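Local coordinates for protein glutaminase 1 (Escherichia coli, PDB 1U60) that catalyses the hydrolysis of L-glutamine to L-glutamate and ammonium, at residues A[272-277]-A[301-306]. Sequence-based numbering, arbitrary orientation.
Sequences GVMGIA and KQLGYN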
ATOM      1  N   GLY A 272       7.183  -6.760 -14.257  1.00 11.24           N
ATOM      2  CA  GLY A 272       7.821  -7.752 -15.111  1.00 12.63           C
ATOM      3  C   GLY A 272       7.015  -8.309 -16.266  1.00 12.93           C
ATOM      4  O   GLY A 272       7.554  -9.087 -17.064  1.00 14.15           O
ATOM      5  N   VAL A 273       5.745  -7.922 -16.399  1.00 12.07           N
ATOM      6  CA  VAL A 273       4.854  -8.659 -17.288  1.00 11.55           C
ATOM      7  C   VAL A 273       4.081  -7.781 -18.262  1.00 10.92           C
ATOM      8  O   VAL A 273       4.186  -7.956 -19.471  1.00 12.12           O
ATOM      9  CB  VAL A 273       3.894  -9.554 -16.497  1.00 11.99           C
ATOM     10  CG1 VAL A 273       2.962 -10.363 -17.460  1.00 13.24           C
ATOM     11  CG2 VAL A 273       4.677 -10.510 -15.585  1.00 14.43           C
ATOM     12  N   MET A 274       3.307  -6.832 -17.759  1.00 10.01           N
ATOM     13  CA  MET A 274       2.409  -6.059 -18.619  1.00  9.65           C
ATOM     14  C   MET A 274       1.820  -4.833 -17.948  1.00  9.74           C
ATOM     15  O   MET A 274       1.809  -4.704 -16.728  1.00  8.79           O
ATOM     16  CB  MET A 274       1.245  -6.944 -19.118  1.00  9.36           C
ATOM     17  CG  MET A 274       0.312  -7.408 -18.002  1.00  7.69           C
ATOM     18  SD  MET A 274      -1.148  -8.256 -18.591  1.00 12.00           S
ATOM     19  CE  MET A 274      -0.376  -9.607 -19.486  1.00 10.81           C
ATOM     20  N   GLY A 275       1.398  -3.887 -18.779  1.00  7.66           N
ATOM     21  CA  GLY A 275       0.464  -2.854 -18.368  1.00  8.45           C
ATOM     22  C   GLY A 275      -0.947  -3.226 -18.754  1.00  7.78           C
ATOM     23  O   GLY A 275      -1.160  -3.782 -19.836  1.00  8.08           O
ATOM     24  N   ILE A 276      -1.903  -2.911 -17.880  1.00  8.38           N
ATOM     25  CA  ILE A 276      -3.312  -3.130 -18.148  1.00  8.56           C
ATOM     26  C   ILE A 276      -3.994  -1.806 -17.924  1.00  9.40           C
ATOM     27  O   ILE A 276      -3.825  -1.138 -16.901  1.00  9.71           O
ATOM     28  CB  ILE A 276      -3.953  -4.192 -17.212  1.00  9.42           C
ATOM     29  CG1 ILE A 276      -3.122  -5.450 -17.155  1.00  8.47           C
ATOM     30  CG2 ILE A 276      -5.472  -4.464 -17.568  1.00 10.20           C
ATOM     31  CD1 ILE A 276      -3.522  -6.435 -15.978  1.00  8.82           C
ATOM     32  N   ALA A 277      -4.807  -1.410 -18.868  1.00  7.64           N
ATOM     33  CA  ALA A 277      -5.528  -0.151 -18.697  1.00  7.47           C
ATOM     34  C   ALA A 277      -6.953  -0.275 -19.182  1.00  8.56           C
ATOM     35  O   ALA A 277      -7.279  -1.113 -20.037  1.00  8.17           O
ATOM     36  CB  ALA A 277      -4.846   0.959 -19.408  1.00  8.50           C
ATOM     37  N   LYS A 301      -7.717 -10.603 -12.842  1.00 13.60           N
ATOM     38  CA  LYS A 301      -8.249 -11.791 -12.159  1.00 14.27           C
ATOM     39  C   LYS A 301      -8.221 -13.000 -13.101  1.00 14.55           C
ATOM     40  O   LYS A 301      -7.875 -14.118 -12.713  1.00 15.23           O
ATOM     41  CB  LYS A 301      -9.676 -11.554 -11.726  1.00 15.50           C
ATOM     42  CG  LYS A 301     -10.288 -12.720 -10.961  1.00 20.49           C
ATOM     43  CD  LYS A 301     -11.493 -12.289 -10.133  1.00 26.64           C
ATOM     44  CE  LYS A 301     -12.053 -13.455  -9.312  1.00 28.86           C
ATOM     45  NZ  LYS A 301     -13.458 -13.752  -9.700  1.00 31.68           N
ATOM     46  N   GLN A 302      -8.603 -12.779 -14.343  1.00 14.37           N
ATOM     47  CA  GLN A 302      -8.622 -13.853 -15.343  1.00 15.34           C
ATOM     48  C   GLN A 302      -7.211 -14.382 -15.601  1.00 15.03           C
ATOM     49  O   GLN A 302      -7.052 -15.576 -15.823  1.00 14.43           O
ATOM     50  CB  GLN A 302      -9.199 -13.376 -16.665  1.00 15.37           C
ATOM     51  CG  GLN A 302     -10.707 -13.137 -16.732  1.00 17.98           C
ATOM     52  CD  GLN A 302     -11.105 -12.595 -18.105  1.00 22.18           C
ATOM     53  OE1 GLN A 302     -11.088 -13.350 -19.097  1.00 21.51           O
ATOM     54  NE2 GLN A 302     -11.370 -11.275 -18.187  1.00 17.65           N
ATOM     55  N   LEU A 303      -6.189 -13.513 -15.565  1.00 15.49           N
ATOM     56  CA  LEU A 303      -4.828 -13.921 -15.889  1.00 14.36           C
ATOM     57  C   LEU A 303      -4.027 -14.313 -14.641  1.00 14.46           C
ATOM     58  O   LEU A 303      -2.874 -14.758 -14.773  1.00 15.79           O
ATOM     59  CB  LEU A 303      -4.109 -12.813 -16.692  1.00 15.11           C
ATOM     60  CG  LEU A 303      -4.702 -12.461 -18.050  1.00 13.45           C
ATOM     61  CD1 LEU A 303      -3.901 -11.340 -18.727  1.00 15.21           C
ATOM     62  CD2 LEU A 303      -4.822 -13.699 -18.947  1.00 16.33           C
ATOM     63  N   GLY A 304      -4.629 -14.166 -13.452  1.00 13.66           N
ATOM     64  CA  GLY A 304      -4.040 -14.597 -12.186  1.00 13.15           C
ATOM     65  C   GLY A 304      -2.916 -13.687 -11.652  1.00 12.54           C
ATOM     66  O   GLY A 304      -1.997 -14.175 -10.999  1.00 14.22           O
ATOM     67  N   TYR A 305      -2.955 -12.383 -11.960  1.00  9.88           N
ATOM     68  CA  TYR A 305      -1.908 -11.444 -11.488  1.00  9.65           C
ATOM     69  C   TYR A 305      -2.292 -10.625 -10.270  1.00  9.23           C
ATOM     70  O   TYR A 305      -3.345  -9.966 -10.257  1.00 12.00           O
ATOM     71  CB  TYR A 305      -1.507 -10.466 -12.592  1.00  9.66           C
ATOM     72  CG  TYR A 305      -0.929 -11.153 -13.801  1.00 10.80           C
ATOM     73  CD1 TYR A 305       0.191 -12.001 -13.672  1.00 17.64           C
ATOM     74  CD2 TYR A 305      -1.441 -10.907 -15.083  1.00 14.96           C
ATOM     75  CE1 TYR A 305       0.750 -12.610 -14.786  1.00 19.44           C
ATOM     76  CE2 TYR A 305      -0.895 -11.543 -16.175  1.00 14.07           C
ATOM     77  CZ  TYR A 305       0.197 -12.375 -16.028  1.00 18.88           C
ATOM     78  OH  TYR A 305       0.773 -13.003 -17.120  1.00 21.97           O
ATOM     79  N   ASN A 306      -1.440 -10.681  -9.249  1.00  8.99           N
ATOM     80  CA  ASN A 306      -1.640 -10.038  -7.949  1.00  9.18           C
ATOM     81  C   ASN A 306      -0.300 -10.131  -7.241  1.00  9.03           C
ATOM     82  O   ASN A 306       0.232 -11.249  -7.078  1.00  9.57           O
ATOM     83  CB  ASN A 306      -2.701 -10.788  -7.139  1.00  8.86           C
ATOM     84  CG  ASN A 306      -3.016 -10.121  -5.800  1.00  7.59           C
ATOM     85  OD1 ASN A 306      -2.119  -9.704  -5.100  1.00  9.68           O
ATOM     86  ND2 ASN A 306      -4.304 -10.127  -5.406  1.00  9.52           N
TER
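Tyr305 reaches across from the chain just past a helix end and brings its ring up to Val273, just before strand 274-279, and Met274, its first residue; both meet the ring obliquely. The apolar contacts are with methyl groups: Val273 CG1 sits 3.7 Å from Tyr305 CZ and, in van der Waals contact, 3.4 Å from Tyr305 OH, while the Met274 CE methyl lies 3.9 Å from Tyr305 CE2. Val273 and Tyr305 approach from opposite directions, CG1 being set anti to the valine backbone N (chi1 -179°). Met274 runs at about a right angle to the tyrosine and bends at its last torsion (chi3 59°), bringing CE 4.0 Å from Leu303 CD1 as well. Its sulfur adds an oblique Met-aromatic contact, with SD 5.1 Å from the Tyr305 ring centroid. Gly304, with positive phi, closes the helix in a Schellman motif. Leu303 O stands 3.9 Å above the centre of one face of the Tyr305 ring. On the strand side, a classic beta bulge sets Val273 and Met274 together across from Val270 of strand 265-270. The contact thus joins the end of helix 290-303 to the five-stranded antiparallel sheet; Val270 also touches Tyr305, Ile45 of strand 42-47 packs on Met274 and Leu303, and helix 4-18 meets Leu303.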